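PDB 3LY1: putative histidinol-phosphate aminotransferase from Erwinia carotovora atroseptica, which binds pyridoxal 5'-phosphate and probably works as a transaminase, perhaps one acting on histidinol phosphate. Local coordinates for residues Asn293-Gln307 and Arg319-Leu332. Sequence-based numbering, arbitrary orientation.
Sequences NFVFHQLVVPLKDYQ and RAFPPADNWCRISL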
ATOM      1  N   ASN A 293     -21.458   8.083  -7.804  1.00 15.95           N
ATOM      2  CA  ASN A 293     -22.123   6.777  -8.001  1.00 15.42           C
ATOM      3  C   ASN A 293     -22.927   6.356  -6.753  1.00 16.08           C
ATOM      4  O   ASN A 293     -22.969   5.180  -6.374  1.00 15.25           O
ATOM      5  CB  ASN A 293     -21.104   5.707  -8.466  1.00 16.26           C
ATOM      6  CG  ASN A 293     -20.011   5.400  -7.442  1.00 16.89           C
ATOM      7  OD1 ASN A 293     -19.865   6.096  -6.448  1.00 16.19           O
ATOM      8  ND2 ASN A 293     -19.246   4.325  -7.695  1.00 17.18           N
ATOM      9  N   PHE A 294     -23.564   7.347  -6.122  1.00 15.26           N
ATOM     10  CA  PHE A 294     -24.391   7.135  -4.924  1.00 15.69           C
ATOM     11  C   PHE A 294     -25.369   8.301  -4.737  1.00 15.58           C
ATOM     12  O   PHE A 294     -25.168   9.364  -5.321  1.00 16.66           O
ATOM     13  CB  PHE A 294     -23.528   7.016  -3.665  1.00 14.44           C
ATOM     14  CG  PHE A 294     -22.539   8.171  -3.490  1.00 14.27           C
ATOM     15  CD1 PHE A 294     -21.299   8.129  -4.110  1.00 15.84           C
ATOM     16  CD2 PHE A 294     -22.852   9.263  -2.711  1.00 13.35           C
ATOM     17  CE1 PHE A 294     -20.389   9.162  -3.968  1.00 14.37           C
ATOM     18  CE2 PHE A 294     -21.944  10.305  -2.531  1.00 13.54           C
ATOM     19  CZ  PHE A 294     -20.715  10.262  -3.180  1.00 14.56           C
ATOM     20  N   VAL A 295     -26.422   8.096  -3.940  1.00 14.81           N
ATOM     21  CA  VAL A 295     -27.428   9.121  -3.717  1.00 13.77           C
ATOM     22  C   VAL A 295     -27.638   9.242  -2.217  1.00 14.21           C
ATOM     23  O   VAL A 295     -27.679   8.216  -1.474  1.00 13.81           O
ATOM     24  CB  VAL A 295     -28.779   8.772  -4.440  1.00 15.34           C
ATOM     25  CG1 VAL A 295     -29.948   9.772  -4.026  1.00 13.61           C
ATOM     26  CG2 VAL A 295     -28.609   8.710  -5.941  1.00 14.91           C
ATOM     27  N   PHE A 296     -27.717  10.483  -1.757  1.00 12.93           N
ATOM     28  CA  PHE A 296     -27.973  10.764  -0.365  1.00 13.01           C
ATOM     29  C   PHE A 296     -29.427  11.206  -0.317  1.00 13.22           C
ATOM     30  O   PHE A 296     -29.811  12.149  -0.995  1.00 14.38           O
ATOM     31  CB  PHE A 296     -27.008  11.842   0.138  1.00 11.23           C
ATOM     32  CG  PHE A 296     -26.766  11.832   1.633  1.00 13.81           C
ATOM     33  CD1 PHE A 296     -26.211  10.726   2.264  1.00 12.43           C
ATOM     34  CD2 PHE A 296     -26.987  12.984   2.381  1.00 12.55           C
ATOM     35  CE1 PHE A 296     -25.922  10.745   3.641  1.00 17.26           C
ATOM     36  CE2 PHE A 296     -26.697  13.007   3.773  1.00 14.20           C
ATOM     37  CZ  PHE A 296     -26.171  11.897   4.383  1.00 14.56           C
ATOM     38  N   HIS A 297     -30.258  10.467   0.406  1.00 14.86           N
ATOM     39  CA  HIS A 297     -31.680  10.826   0.557  1.00 15.14           C
ATOM     40  C   HIS A 297     -32.176  10.745   1.994  1.00 15.80           C
ATOM     41  O   HIS A 297     -31.560  10.085   2.860  1.00 15.32           O
ATOM     42  CB  HIS A 297     -32.571  10.028  -0.382  1.00 14.98           C
ATOM     43  CG  HIS A 297     -32.813   8.593   0.008  1.00 15.86           C
ATOM     44  ND1 HIS A 297     -33.805   8.221   0.890  1.00 18.70           N
ATOM     45  CD2 HIS A 297     -32.263   7.437  -0.444  1.00 16.80           C
ATOM     46  CE1 HIS A 297     -33.847   6.894   0.977  1.00 20.73           C
ATOM     47  NE2 HIS A 297     -32.920   6.391   0.172  1.00 15.67           N
ATOM     48  N   GLN A 298     -33.295  11.438   2.214  1.00 15.77           N
ATOM     49  CA  GLN A 298     -33.878  11.579   3.525  1.00 16.87           C
ATOM     50  C   GLN A 298     -34.748  10.381   3.855  1.00 16.44           C
ATOM     51  O   GLN A 298     -35.209   9.666   2.960  1.00 16.14           O
ATOM     52  CB  GLN A 298     -34.706  12.873   3.583  1.00 17.50           C
ATOM     53  CG  GLN A 298     -34.927  13.397   4.983  1.00 20.82           C
ATOM     54  CD  GLN A 298     -35.742  14.700   5.002  1.00 25.65           C
ATOM     55  OE1 GLN A 298     -35.612  15.529   4.117  1.00 28.23           O
ATOM     56  NE2 GLN A 298     -36.581  14.862   6.016  1.00 30.43           N
ATOM     57  N   LEU A 299     -34.912  10.135   5.151  1.00 17.29           N
ATOM     58  CA  LEU A 299     -35.810   9.103   5.646  1.00 17.20           C
ATOM     59  C   LEU A 299     -36.792   9.700   6.628  1.00 18.28           C
ATOM     60  O   LEU A 299     -36.457  10.658   7.349  1.00 18.13           O
ATOM     61  CB  LEU A 299     -35.038   7.989   6.336  1.00 17.14           C
ATOM     62  CG  LEU A 299     -34.162   7.139   5.430  1.00 16.07           C
ATOM     63  CD1 LEU A 299     -33.216   6.222   6.237  1.00 16.15           C
ATOM     64  CD2 LEU A 299     -35.066   6.334   4.451  1.00 15.34           C
ATOM     65  N   VAL A 300     -37.993   9.124   6.672  1.00 18.79           N
ATOM     66  CA  VAL A 300     -38.973   9.453   7.698  1.00 19.93           C
ATOM     67  C   VAL A 300     -39.021   8.380   8.811  1.00 20.17           C
ATOM     68  O   VAL A 300     -39.529   8.650   9.901  1.00 22.56           O
ATOM     69  CB  VAL A 300     -40.368   9.802   7.081  1.00 20.37           C
ATOM     70  CG1 VAL A 300     -40.241  11.088   6.237  1.00 22.42           C
ATOM     71  CG2 VAL A 300     -40.900   8.711   6.228  1.00 21.59           C
ATOM     72  N   VAL A 301     -38.488   7.189   8.551  1.00 19.35           N
ATOM     73  CA  VAL A 301     -38.325   6.152   9.580  1.00 18.79           C
ATOM     74  C   VAL A 301     -36.892   6.197  10.121  1.00 18.82           C
ATOM     75  O   VAL A 301     -36.014   6.785   9.481  1.00 18.90           O
ATOM     76  CB  VAL A 301     -38.610   4.759   9.004  1.00 18.29           C
ATOM     77  CG1 VAL A 301     -39.987   4.743   8.377  1.00 16.51           C
ATOM     78  CG2 VAL A 301     -37.532   4.363   7.981  1.00 17.13           C
ATOM     79  N   PRO A 302     -36.650   5.604  11.308  1.00 19.78           N
ATOM     80  CA  PRO A 302     -35.268   5.557  11.800  1.00 20.09           C
ATOM     81  C   PRO A 302     -34.295   4.856  10.828  1.00 19.50           C
ATOM     82  O   PRO A 302     -34.598   3.778  10.266  1.00 19.86           O
ATOM     83  CB  PRO A 302     -35.385   4.807  13.148  1.00 20.34           C
ATOM     84  CG  PRO A 302     -36.827   5.095  13.621  1.00 20.88           C
ATOM     85  CD  PRO A 302     -37.615   5.100  12.312  1.00 20.35           C
ATOM     86  N   LEU A 303     -33.136   5.480  10.626  1.00 19.69           N
ATOM     87  CA  LEU A 303     -32.116   4.950   9.711  1.00 18.84           C
ATOM     88  C   LEU A 303     -31.806   3.522  10.093  1.00 18.70           C
ATOM     89  O   LEU A 303     -31.765   2.672   9.251  1.00 18.16           O
ATOM     90  CB  LEU A 303     -30.855   5.828   9.752  1.00 18.89           C
ATOM     91  CG  LEU A 303     -29.630   5.328   8.960  1.00 19.02           C
ATOM     92  CD1 LEU A 303     -29.918   5.169   7.449  1.00 18.82           C
ATOM     93  CD2 LEU A 303     -28.420   6.267   9.239  1.00 19.88           C
ATOM     94  N   LYS A 304     -31.647   3.251  11.391  1.00 19.80           N
ATOM     95  CA  LYS A 304     -31.232   1.913  11.834  1.00 20.97           C
ATOM     96  C   LYS A 304     -32.264   0.855  11.511  1.00 20.42           C
ATOM     97  O   LYS A 304     -31.914  -0.264  11.138  1.00 19.29           O
ATOM     98  CB  LYS A 304     -30.934   1.914  13.344  1.00 22.55           C
ATOM     99  CG  LYS A 304     -30.477   0.555  13.911  1.00 27.14           C
ATOM    100  CD  LYS A 304     -29.047   0.243  13.452  1.00 33.04           C
ATOM    101  CE  LYS A 304     -28.461  -1.033  14.088  1.00 35.65           C
ATOM    102  NZ  LYS A 304     -26.996  -1.126  13.712  1.00 37.19           N
ATOM    103  N   ASP A 305     -33.541   1.206  11.654  1.00 20.17           N
ATOM    104  CA  ASP A 305     -34.626   0.279  11.254  1.00 20.10           C
ATOM    105  C   ASP A 305     -34.562   0.012   9.737  1.00 18.98           C
ATOM    106  O   ASP A 305     -34.677  -1.120   9.278  1.00 18.32           O
ATOM    107  CB  ASP A 305     -36.012   0.839  11.598  1.00 20.23           C
ATOM    108  CG  ASP A 305     -36.222   1.026  13.093  1.00 23.34           C
ATOM    109  OD1 ASP A 305     -35.317   0.669  13.879  1.00 26.39           O
ATOM    110  OD2 ASP A 305     -37.293   1.549  13.461  1.00 27.10           O
ATOM    111  N   TYR A 306     -34.385   1.076   8.971  1.00 18.67           N
ATOM    112  CA  TYR A 306     -34.336   0.950   7.530  1.00 17.70           C
ATOM    113  C   TYR A 306     -33.131   0.103   7.080  1.00 17.80           C
ATOM    114  O   TYR A 306     -33.252  -0.768   6.196  1.00 16.23           O
ATOM    115  CB  TYR A 306     -34.312   2.336   6.907  1.00 18.38           C
ATOM    116  CG  TYR A 306     -34.370   2.314   5.395  1.00 15.88           C
ATOM    117  CD1 TYR A 306     -35.438   1.714   4.731  1.00 13.98           C
ATOM    118  CD2 TYR A 306     -33.347   2.859   4.622  1.00 18.96           C
ATOM    119  CE1 TYR A 306     -35.500   1.682   3.358  1.00 13.68           C
ATOM    120  CE2 TYR A 306     -33.410   2.829   3.205  1.00 15.00           C
ATOM    121  CZ  TYR A 306     -34.501   2.233   2.589  1.00 14.31           C
ATOM    122  OH  TYR A 306     -34.613   2.154   1.201  1.00 13.98           O
ATOM    123  N   GLN A 307     -31.979   0.325   7.715  1.00 17.91           N
ATOM    124  CA  GLN A 307     -30.780  -0.457   7.396  1.00 17.62           C
ATOM    125  C   GLN A 307     -31.033  -1.942   7.697  1.00 18.51           C
ATOM    126  O   GLN A 307     -30.609  -2.818   6.930  1.00 18.49           O
ATOM    127  CB  GLN A 307     -29.550   0.021   8.192  1.00 18.47           C
ATOM    128  CG  GLN A 307     -28.982   1.392   7.790  1.00 15.45           C
ATOM    129  CD  GLN A 307     -27.997   1.893   8.777  1.00 18.16           C
ATOM    130  OE1 GLN A 307     -28.174   1.663   9.970  1.00 17.56           O
ATOM    131  NE2 GLN A 307     -26.934   2.588   8.311  1.00 14.05           N
ATOM    132  N   ARG A 319     -23.667   2.907   5.847  1.00 18.97           N
ATOM    133  CA  ARG A 319     -23.654   3.175   7.280  1.00 20.06           C
ATOM    134  C   ARG A 319     -24.219   4.564   7.605  1.00 19.67           C
ATOM    135  O   ARG A 319     -24.478   5.347   6.706  1.00 20.87           O
ATOM    136  CB  ARG A 319     -22.219   3.057   7.785  1.00 20.20           C
ATOM    137  CG  ARG A 319     -21.267   4.166   7.269  1.00 21.08           C
ATOM    138  CD  ARG A 319     -19.891   3.978   7.929  1.00 25.54           C
ATOM    139  NE  ARG A 319     -18.909   4.909   7.409  1.00 27.40           N
ATOM    140  CZ  ARG A 319     -18.785   6.186   7.783  1.00 31.35           C
ATOM    141  NH1 ARG A 319     -19.576   6.722   8.708  1.00 29.81           N
ATOM    142  NH2 ARG A 319     -17.847   6.944   7.215  1.00 32.22           N
ATOM    143  N   ALA A 320     -24.394   4.859   8.893  1.00 19.86           N
ATOM    144  CA  ALA A 320     -24.816   6.198   9.365  1.00 19.67           C
ATOM    145  C   ALA A 320     -23.716   7.217   9.126  1.00 19.95           C
ATOM    146  O   ALA A 320     -22.543   6.919   9.346  1.00 19.19           O
ATOM    147  CB  ALA A 320     -25.161   6.171  10.883  1.00 19.07           C
ATOM    148  N   PHE A 321     -24.123   8.423   8.719  1.00 20.65           N
ATOM    149  CA  PHE A 321     -23.242   9.570   8.532  1.00 20.50           C
ATOM    150  C   PHE A 321     -23.682  10.755   9.407  1.00 20.24           C
ATOM    151  O   PHE A 321     -24.258  11.723   8.910  1.00 19.81           O
ATOM    152  CB  PHE A 321     -23.202   9.972   7.041  1.00 20.17           C
ATOM    153  CG  PHE A 321     -22.637   8.897   6.138  1.00 22.27           C
ATOM    154  CD1 PHE A 321     -21.264   8.760   5.973  1.00 24.60           C
ATOM    155  CD2 PHE A 321     -23.469   8.004   5.495  1.00 22.68           C
ATOM    156  CE1 PHE A 321     -20.731   7.742   5.160  1.00 24.43           C
ATOM    157  CE2 PHE A 321     -22.943   7.002   4.682  1.00 25.14           C
ATOM    158  CZ  PHE A 321     -21.558   6.872   4.536  1.00 24.03           C
ATOM    159  N   PRO A 322     -23.436  10.676  10.733  1.00 20.65           N
ATOM    160  CA  PRO A 322     -23.712  11.865  11.543  1.00 21.36           C
ATOM    161  C   PRO A 322     -22.922  13.082  11.023  1.00 21.53           C
ATOM    162  O   PRO A 322     -21.833  12.920  10.444  1.00 21.71           O
ATOM    163  CB  PRO A 322     -23.291  11.453  12.971  1.00 21.47           C
ATOM    164  CG  PRO A 322     -22.289  10.360  12.792  1.00 21.68           C
ATOM    165  CD  PRO A 322     -22.756   9.623  11.498  1.00 21.25           C
ATOM    166  N   PRO A 323     -23.482  14.294  11.179  1.00 21.59           N
ATOM    167  CA  PRO A 323     -24.721  14.673  11.866  1.00 21.85           C
ATOM    168  C   PRO A 323     -26.024  14.581  11.039  1.00 21.49           C
ATOM    169  O   PRO A 323     -27.079  15.003  11.528  1.00 20.88           O
ATOM    170  CB  PRO A 323     -24.461  16.134  12.224  1.00 22.34           C
ATOM    171  CG  PRO A 323     -23.654  16.599  11.041  1.00 22.22           C
ATOM    172  CD  PRO A 323     -22.706  15.481  10.785  1.00 21.42           C
ATOM    173  N   ALA A 324     -25.969  14.019   9.833  1.00 20.29           N
ATOM    174  CA  ALA A 324     -27.172  13.881   9.002  1.00 19.70           C
ATOM    175  C   ALA A 324     -27.891  12.598   9.398  1.00 19.85           C
ATOM    176  O   ALA A 324     -27.925  11.617   8.644  1.00 18.61           O
ATOM    177  CB  ALA A 324     -26.805  13.853   7.546  1.00 18.43           C
ATOM    178  N   ASP A 325     -28.473  12.601  10.590  1.00 19.62           N
ATOM    179  CA  ASP A 325     -28.932  11.365  11.216  1.00 20.39           C
ATOM    180  C   ASP A 325     -30.160  10.748  10.560  1.00 19.82           C
ATOM    181  O   ASP A 325     -30.431   9.581  10.789  1.00 19.64           O
ATOM    182  CB  ASP A 325     -29.247  11.579  12.704  1.00 21.29           C
ATOM    183  CG  ASP A 325     -28.043  12.105  13.495  1.00 23.83           C
ATOM    184  OD1 ASP A 325     -26.892  11.736  13.171  1.00 27.14           O
ATOM    185  OD2 ASP A 325     -28.276  12.891  14.439  1.00 28.56           O
ATOM    186  N   ASN A 326     -30.913  11.545   9.817  1.00 19.64           N
ATOM    187  CA  ASN A 326     -32.154  11.074   9.197  0.50 19.65           C
ATOM    188  C   ASN A 326     -31.993  10.905   7.678  1.00 19.23           C
ATOM    189  O   ASN A 326     -32.969  11.019   6.923  1.00 18.35           O
ATOM    190  CB  ASN A 326     -33.329  12.023   9.523  0.50 19.94           C
ATOM    191  CG  ASN A 326     -33.633  12.123  11.027  0.50 21.10           C
ATOM    192  OD1 ASN A 326     -33.137  11.340  11.836  0.50 21.77           O
ATOM    193  ND2 ASN A 326     -34.458  13.101  11.395  0.50 20.11           N
ATOM    194  N   TRP A 327     -30.758  10.627   7.247  1.00 17.60           N
ATOM    195  CA  TRP A 327     -30.402  10.491   5.813  1.00 17.27           C
ATOM    196  C   TRP A 327     -29.660   9.186   5.617  1.00 17.20           C
ATOM    197  O   TRP A 327     -29.018   8.681   6.566  1.00 17.37           O
ATOM    198  CB  TRP A 327     -29.537  11.671   5.349  1.00 17.00           C
ATOM    199  CG  TRP A 327     -30.300  12.970   5.280  1.00 17.63           C
ATOM    200  CD1 TRP A 327     -30.756  13.709   6.346  1.00 18.32           C
ATOM    201  CD2 TRP A 327     -30.727  13.662   4.105  1.00 17.57           C
ATOM    202  NE1 TRP A 327     -31.424  14.822   5.892  1.00 19.14           N
ATOM    203  CE2 TRP A 327     -31.424  14.810   4.524  1.00 16.76           C
ATOM    204  CE3 TRP A 327     -30.574  13.436   2.736  1.00 14.32           C
ATOM    205  CZ2 TRP A 327     -31.976  15.705   3.626  1.00 17.86           C
ATOM    206  CZ3 TRP A 327     -31.132  14.325   1.844  1.00 18.07           C
ATOM    207  CH2 TRP A 327     -31.821  15.459   2.299  1.00 15.55           C
ATOM    208  N   CYS A 328     -29.767   8.629   4.422  1.00 16.87           N
ATOM    209  CA  CYS A 328     -29.023   7.436   4.068  1.00 17.54           C
ATOM    210  C   CYS A 328     -28.311   7.606   2.716  1.00 16.54           C
ATOM    211  O   CYS A 328     -28.805   8.265   1.796  1.00 15.51           O
ATOM    212  CB  CYS A 328     -29.916   6.183   4.044  1.00 18.19           C
ATOM    213  SG  CYS A 328     -31.324   6.271   2.939  1.00 20.53           S
ATOM    214  N   ARG A 329     -27.138   6.996   2.618  1.00 16.01           N
ATOM    215  CA  ARG A 329     -26.379   7.003   1.405  1.00 15.23           C
ATOM    216  C   ARG A 329     -26.548   5.643   0.778  1.00 16.15           C
ATOM    217  O   ARG A 329     -26.207   4.604   1.395  1.00 16.16           O
ATOM    218  CB  ARG A 329     -24.884   7.263   1.683  1.00 16.26           C
ATOM    219  CG  ARG A 329     -24.113   7.496   0.356  1.00 14.64           C
ATOM    220  CD  ARG A 329     -22.577   7.427   0.554  1.00 15.47           C
ATOM    221  NE  ARG A 329     -22.185   6.053   0.878  1.00 13.54           N
ATOM    222  CZ  ARG A 329     -21.012   5.696   1.362  1.00 15.51           C
ATOM    223  NH1 ARG A 329     -20.090   6.617   1.628  1.00 15.85           N
ATOM    224  NH2 ARG A 329     -20.774   4.417   1.617  1.00 13.31           N
ATOM    225  N   ILE A 330     -27.113   5.641  -0.424  1.00 14.28           N
ATOM    226  CA  ILE A 330     -27.405   4.442  -1.152  1.00 15.23           C
ATOM    227  C   ILE A 330     -26.479   4.400  -2.357  1.00 14.74           C
ATOM    228  O   ILE A 330     -26.585   5.246  -3.229  1.00 15.18           O
ATOM    229  CB  ILE A 330     -28.846   4.468  -1.722  1.00 15.62           C
ATOM    230  CG1 ILE A 330     -29.885   4.676  -0.630  1.00 17.21           C
ATOM    231  CG2 ILE A 330     -29.114   3.199  -2.523  1.00 16.26           C
ATOM    232  CD1 ILE A 330     -29.871   3.640   0.491  1.00 16.42           C
ATOM    233  N   SER A 331     -25.550   3.452  -2.422  1.00 15.15           N
ATOM    234  CA  SER A 331     -24.716   3.353  -3.644  1.00 14.99           C
ATOM    235  C   SER A 331     -25.522   2.881  -4.859  1.00 15.82           C
ATOM    236  O   SER A 331     -26.535   2.169  -4.762  1.00 16.02           O
ATOM    237  CB  SER A 331     -23.440   2.483  -3.435  1.00 14.27           C
ATOM    238  OG  SER A 331     -22.821   2.810  -2.168  1.00 15.22           O
ATOM    239  N   LEU A 332     -25.057   3.250  -6.030  1.00 15.41           N
ATOM    240  CA  LEU A 332     -25.783   2.876  -7.231  1.00 15.87           C
ATOM    241  C   LEU A 332     -25.265   1.542  -7.752  1.00 16.08           C
ATOM    242  O   LEU A 332     -24.095   1.401  -8.086  1.00 15.89           O
ATOM    243  CB  LEU A 332     -25.722   3.980  -8.262  1.00 15.87           C
ATOM    244  CG  LEU A 332     -26.387   5.313  -7.892  1.00 16.19           C
ATOM    245  CD1 LEU A 332     -26.180   6.373  -9.012  1.00 16.90           C
ATOM    246  CD2 LEU A 332     -27.868   5.151  -7.582  1.00 19.23           C
TER
HETATM  247  O   HOH W   1     -32.715   8.107  11.783  1.00 17.56           O
HETATM  248  O   HOH W   2     -24.524   2.618  10.565  1.00 24.02           O
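C328 packs its sulfur over one face of the H297 imidazole, with SG only 3.2 Å from NE2 of H297. A chi1 of 75° swings CG of H297 between the backbone N and the carbonyl carbon, and chi2 of 85° turns a face of the ring to the sulfur, while ND1 of H297 donates a hydrogen bond to the backbone O of Q298, a bond that restrains the ring's rotation. I330 comes in at the ring's edge, its CG1 3.6 Å from NE2 of H297. Next to this, L303 from the first turn of helix 303-312 drops CD1 onto CB of C328 (3.6 Å), and L299 and Y306 close round the same sulfur.

On the other face of the two strands lie F294, F296 and W327, with Q298, R329 and S331. CB of W327 sits over the F296 ring, 3.5 Å from its CZ, whereas A324 CB and R329 CB meet that ring at its edge. W327's own indole is covered on one face by Q298 CB, 3.8 Å above the plane.

Strands 294-298 and 327-331 form an antiparallel pair in the smaller domain of this PLP-dependent aminotransferase fold; helices 259-283 and 335-350 cover the H297 and I330 face. V295 and I330 exchange two backbone bonds, as do H297 and C328, and L332 N to N293 O adds another beyond the strand. Near the cofactor, R329 hydrogen-bonds N152 OD1 through NH1, and a citrate, probably from the crystallisation liquor, through NH2; N293, whose ND2 bonds N24 O, lies beside Y182. Both N152 and Y182 bind PLP.

Towards solvent the fit slackens. Water bridges L303 N and D325 O, 2.9 Å from each. A second water accepts from A320 N at 2.8 Å and only weakly from Q307 NE2, whose firmer partner is G318 O.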